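CIR protein (Plasmodium chabaudi chabaudi, PDB 6ZYV) is of unknown function but belongs to the Plasmodium-interspersed repeat (PIR) family, variant antigens associated with the infected red blood cell. Local coordinates at residues 13-16 with 17-21; 61-64 with 65-69. The protein carries 5 engineered substitutions. All coordinates share one frame; numbering follows the deposited sequence.

Contact 1. Residues 13-16 with 17-21; sequences KDIK and KIDDC
Lys17 and Asp14 run alongside each other on helix 8-20, one turn of helix bringing their charged ends together. Lys17 CB lies 3.5 Å from Asp14 O, and from there the lysine chain runs back toward the N-terminal end of the helix. A bend at chi3 (-60°) carries Lys17 CE to 3.6 Å from Lys13 O, and Lys17 NZ then forms a salt bridge of 3.2 Å with Asp14 OD1, approaching it almost in line with its C-O bond.

A second salt bridge runs the other way along the chain: Lys16, bent at chi2 and chi4, sets NZ 3.0 Å from Asp20 OD1 and almost as near OD2, although both hydrogen bonds are weak. Asp20 OD1 also accepts a weak bond from Thr29. Asp19 OD2 rests 3.8 Å from Ile15 CG2, while Asp19 OD1 takes a hydrogen bond from Trp94 of helix 81-101. Beneath them, main-chain bonds such as Ile18 N to Asp14 O (3.0 Å) keep the helix regular. Cys21, just beyond, is disulfide-bonded to Cys32.

Within each pair the lysine probably balances the charge of its own aspartate, that of the buried Asp14 as well as that of the partly exposed Asp20.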
loop_
_atom_site.group_PDB
_atom_site.type_symbol
_atom_site.label_atom_id
_atom_site.label_comp_id
_atom_site.label_asym_id
_atom_site.label_seq_id
_atom_site.Cartn_x
_atom_site.Cartn_y
_atom_site.Cartn_z
ATOM N N LYS A 13 -4.499 7.455 3.161
ATOM C CA LYS A 13 -4.005 8.682 3.767
ATOM C C LYS A 13 -2.538 8.517 4.155
ATOM O O LYS A 13 -1.727 9.381 3.854
ATOM C CB LYS A 13 -4.863 8.964 5.021
ATOM C CG LYS A 13 -5.032 10.410 5.424
ATOM C CD LYS A 13 -6.450 10.599 5.976
ATOM C CE LYS A 13 -6.562 11.516 7.160
ATOM N NZ LYS A 13 -7.981 11.594 7.625
ATOM N N ASP A 14 -2.186 7.399 4.807
ATOM C CA ASP A 14 -0.819 7.153 5.260
ATOM C C ASP A 14 0.147 6.994 4.110
ATOM O O ASP A 14 1.236 7.560 4.160
ATOM C CB ASP A 14 -0.750 5.938 6.201
ATOM C CG ASP A 14 -1.565 6.097 7.469
ATOM O OD1 ASP A 14 -1.835 7.251 7.857
ATOM O OD2 ASP A 14 -1.975 5.058 8.047
ATOM N N ILE A 15 -0.265 6.286 3.045
ATOM C CA ILE A 15 0.602 6.113 1.882
ATOM C C ILE A 15 0.892 7.468 1.235
ATOM O O ILE A 15 2.059 7.782 0.973
ATOM C CB ILE A 15 0.038 5.067 0.868
ATOM C CG1 ILE A 15 0.109 3.648 1.452
ATOM C CG2 ILE A 15 0.775 5.145 -0.453
ATOM C CD1 ILE A 15 -0.534 2.564 0.624
ATOM N N LYS A 16 -0.149 8.312 1.070
ATOM C CA LYS A 16 0.078 9.648 0.510
ATOM C C LYS A 16 1.065 10.473 1.355
ATOM O O LYS A 16 1.980 11.117 0.814
ATOM C CB LYS A 16 -1.228 10.425 0.274
ATOM C CG LYS A 16 -0.971 11.816 -0.345
ATOM C CD LYS A 16 -1.524 11.955 -1.768
ATOM C CE LYS A 16 -1.447 13.359 -2.341
ATOM N NZ LYS A 16 -0.031 13.798 -2.493
ATOM N N LYS A 17 0.914 10.406 2.686
ATOM C CA LYS A 17 1.790 11.119 3.619
ATOM C C LYS A 17 3.267 10.686 3.432
ATOM O O LYS A 17 4.131 11.539 3.216
ATOM C CB LYS A 17 1.323 10.886 5.078
ATOM C CG LYS A 17 0.902 12.149 5.816
ATOM C CD LYS A 17 0.154 11.856 7.146
ATOM C CE LYS A 17 -1.131 11.040 6.983
ATOM N NZ LYS A 17 -1.620 10.440 8.273
ATOM N N ILE A 18 3.544 9.360 3.426
ATOM C CA ILE A 18 4.908 8.894 3.254
ATOM C C ILE A 18 5.440 9.172 1.833
ATOM O O ILE A 18 6.612 9.513 1.693
ATOM C CB ILE A 18 5.131 7.421 3.704
ATOM C CG1 ILE A 18 6.628 7.125 3.884
ATOM C CG2 ILE A 18 4.482 6.413 2.765
ATOM C CD1 ILE A 18 7.354 8.119 4.791
ATOM N N ASP A 19 4.587 9.099 0.801
ATOM C CA ASP A 19 4.999 9.408 -0.565
ATOM C C ASP A 19 5.568 10.827 -0.682
ATOM O O ASP A 19 6.686 11.001 -1.182
ATOM C CB ASP A 19 3.827 9.245 -1.551
ATOM C CG ASP A 19 3.699 7.884 -2.188
ATOM O OD1 ASP A 19 4.667 7.111 -2.121
ATOM O OD2 ASP A 19 2.615 7.583 -2.747
ATOM N N ASP A 20 4.822 11.834 -0.208
ATOM C CA ASP A 20 5.278 13.214 -0.289
ATOM C C ASP A 20 6.577 13.450 0.490
ATOM O O ASP A 20 7.364 14.318 0.110
ATOM C CB ASP A 20 4.167 14.165 0.194
ATOM C CG ASP A 20 2.849 13.985 -0.549
ATOM O OD1 ASP A 20 2.872 13.464 -1.687
ATOM O OD2 ASP A 20 1.791 14.355 0.013
ATOM N N CYS A 21 6.838 12.665 1.536
ATOM C CA CYS A 21 8.000 12.870 2.379
ATOM C C CYS A 21 9.189 12.021 2.077
ATOM O O CYS A 21 10.123 12.078 2.870
ATOM C CB CYS A 21 7.612 12.715 3.841
ATOM S SG CYS A 21 6.830 14.177 4.549
#

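Contact 2. Residues 61-64 with 65-69; sequences AGFI and WLLVM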
loop_
_atom_site.group_PDB
_atom_site.type_symbol
_atom_site.label_atom_id
_atom_site.label_comp_id
_atom_site.label_asym_id
_atom_site.label_seq_id
_atom_site.Cartn_x
_atom_site.Cartn_y
_atom_site.Cartn_z
ATOM N N ALA A 61 12.971 3.596 6.470
ATOM C CA ALA A 61 12.311 4.307 7.556
ATOM C C ALA A 61 10.842 4.599 7.223
ATOM O O ALA A 61 9.993 4.507 8.097
ATOM C CB ALA A 61 13.059 5.595 7.853
ATOM N N GLY A 62 10.566 4.926 5.960
ATOM C CA GLY A 62 9.214 5.193 5.466
ATOM C C GLY A 62 8.328 3.964 5.483
ATOM O O GLY A 62 7.139 4.051 5.782
ATOM N N PHE A 63 8.915 2.810 5.189
ATOM C CA PHE A 63 8.223 1.532 5.195
ATOM C C PHE A 63 7.849 1.135 6.632
ATOM O O PHE A 63 6.738 0.668 6.864
ATOM C CB PHE A 63 9.101 0.450 4.541
ATOM C CG PHE A 63 8.503 -0.934 4.571
ATOM C CD1 PHE A 63 7.565 -1.325 3.624
ATOM C CD2 PHE A 63 8.867 -1.840 5.555
ATOM C CE1 PHE A 63 7.004 -2.596 3.662
ATOM C CE2 PHE A 63 8.310 -3.104 5.591
ATOM C CZ PHE A 63 7.376 -3.471 4.647
ATOM N N ILE A 64 8.771 1.310 7.581
ATOM C CA ILE A 64 8.535 1.009 8.994
ATOM C C ILE A 64 7.495 1.969 9.564
ATOM O O ILE A 64 6.565 1.528 10.241
ATOM C CB ILE A 64 9.849 1.029 9.785
ATOM C CG1 ILE A 64 10.747 -0.119 9.304
ATOM C CG2 ILE A 64 9.609 0.960 11.292
ATOM C CD1 ILE A 64 12.166 0.052 9.733
ATOM N N TRP A 65 7.569 3.256 9.194
ATOM C CA TRP A 65 6.555 4.223 9.591
ATOM C C TRP A 65 5.145 3.770 9.118
ATOM O O TRP A 65 4.219 3.796 9.912
ATOM C CB TRP A 65 6.898 5.623 9.052
ATOM C CG TRP A 65 5.924 6.680 9.475
ATOM C CD1 TRP A 65 5.963 7.431 10.615
ATOM C CD2 TRP A 65 4.756 7.091 8.760
ATOM N NE1 TRP A 65 4.885 8.286 10.653
ATOM C CE2 TRP A 65 4.112 8.076 9.536
ATOM C CE3 TRP A 65 4.179 6.707 7.550
ATOM C CZ2 TRP A 65 2.951 8.716 9.110
ATOM C CZ3 TRP A 65 3.006 7.306 7.155
ATOM C CH2 TRP A 65 2.421 8.322 7.914
ATOM N N LEU A 66 5.019 3.270 7.863
ATOM C CA LEU A 66 3.775 2.749 7.307
ATOM C C LEU A 66 3.231 1.626 8.123
ATOM O O LEU A 66 2.066 1.664 8.460
ATOM C CB LEU A 66 3.941 2.213 5.862
ATOM C CG LEU A 66 3.613 3.119 4.687
ATOM C CD1 LEU A 66 3.469 2.273 3.399
ATOM C CD2 LEU A 66 2.368 4.001 4.969
ATOM N N LEU A 67 4.047 0.587 8.385
ATOM C CA LEU A 67 3.639 -0.561 9.181
ATOM C C LEU A 67 3.204 -0.152 10.570
ATOM O O LEU A 67 2.222 -0.684 11.067
ATOM C CB LEU A 67 4.773 -1.594 9.295
ATOM C CG LEU A 67 5.019 -2.495 8.103
ATOM C CD1 LEU A 67 6.158 -3.485 8.426
ATOM C CD2 LEU A 67 3.743 -3.259 7.723
ATOM N N VAL A 68 3.923 0.789 11.201
ATOM C CA VAL A 68 3.562 1.267 12.528
ATOM C C VAL A 68 2.172 1.956 12.480
ATOM O O VAL A 68 1.297 1.647 13.289
ATOM C CB VAL A 68 4.663 2.169 13.120
ATOM C CG1 VAL A 68 4.160 2.939 14.339
ATOM C CG2 VAL A 68 5.895 1.343 13.491
ATOM N N MET A 69 1.951 2.816 11.481
ATOM C CA MET A 69 0.672 3.499 11.316
ATOM C C MET A 69 -0.461 2.547 11.012
ATOM O O MET A 69 -1.540 2.737 11.536
ATOM C CB MET A 69 0.752 4.550 10.198
ATOM C CG MET A 69 1.618 5.716 10.544
ATOM S SD MET A 69 1.083 6.645 11.999
ATOM C CE MET A 69 -0.547 7.231 11.443
#
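Residues 61-69 form buried turns of helix 55-71 in this alpha-helical ectodomain, which has no strands, and their large apolar side chains fan out to several neighbours. Phe63 and Leu67, one turn apart, make the main side-chain contact: methyl CD1 of Leu67 comes obliquely to the ring, 3.6 Å from Phe63 CE2 and 4.0 Å from Phe63 CZ. With CG anti to the backbone N (chi1 177°), the phenylalanine ring stands beside its own carbonyl carbon, and CE2 and CZ are thereby brought to Leu67. The same ring meets that of Tyr114, the planes at about 85°, and also touches Trp94 of helix 81-101.

Ile64 and Val68 touch more loosely, their CG2 methyls 4.3 Å apart; Val68 CG2 packs more closely on the backbone, 3.3 Å from Ile64 O. Within 65-69 itself, Met69 CG sits 3.5 Å above the plane of the Trp65 indole, near the border of the ring system.

The backbone between these side chains is regularly bonded. Trp65 N reaches Ala61 O at 2.9 Å, and Val68 N donates to Ile64 O at 2.9 Å with an N-H...O angle of 162°. The peptide groups thus satisfy one another within the helix, while the side chains of 61-64 meet those of 65-69 through dispersion and shape alone, without a polar bond between them.

In the fold
From the N terminus the chain first forms helix 8-20, whose later turns hold contact 1, then crosses a long loop region containing Cys32 before entering helix 55-71, where contact 2 lies. Each contact joins adjoining turns of a single helix, so neither closes a long loop; they follow in series and do not cross. Their centres are 10 Å apart and the two helices pack directly, Ile18 CD1 reaching 3.5 Å from Gly62 CA and Asp14 O the same distance from Trp65 CZ3. Trp94 of helix 81-101 touches side chains from both contacts, bringing a third helix to the pair, while Leu37 and Tyr38 add the connecting loop.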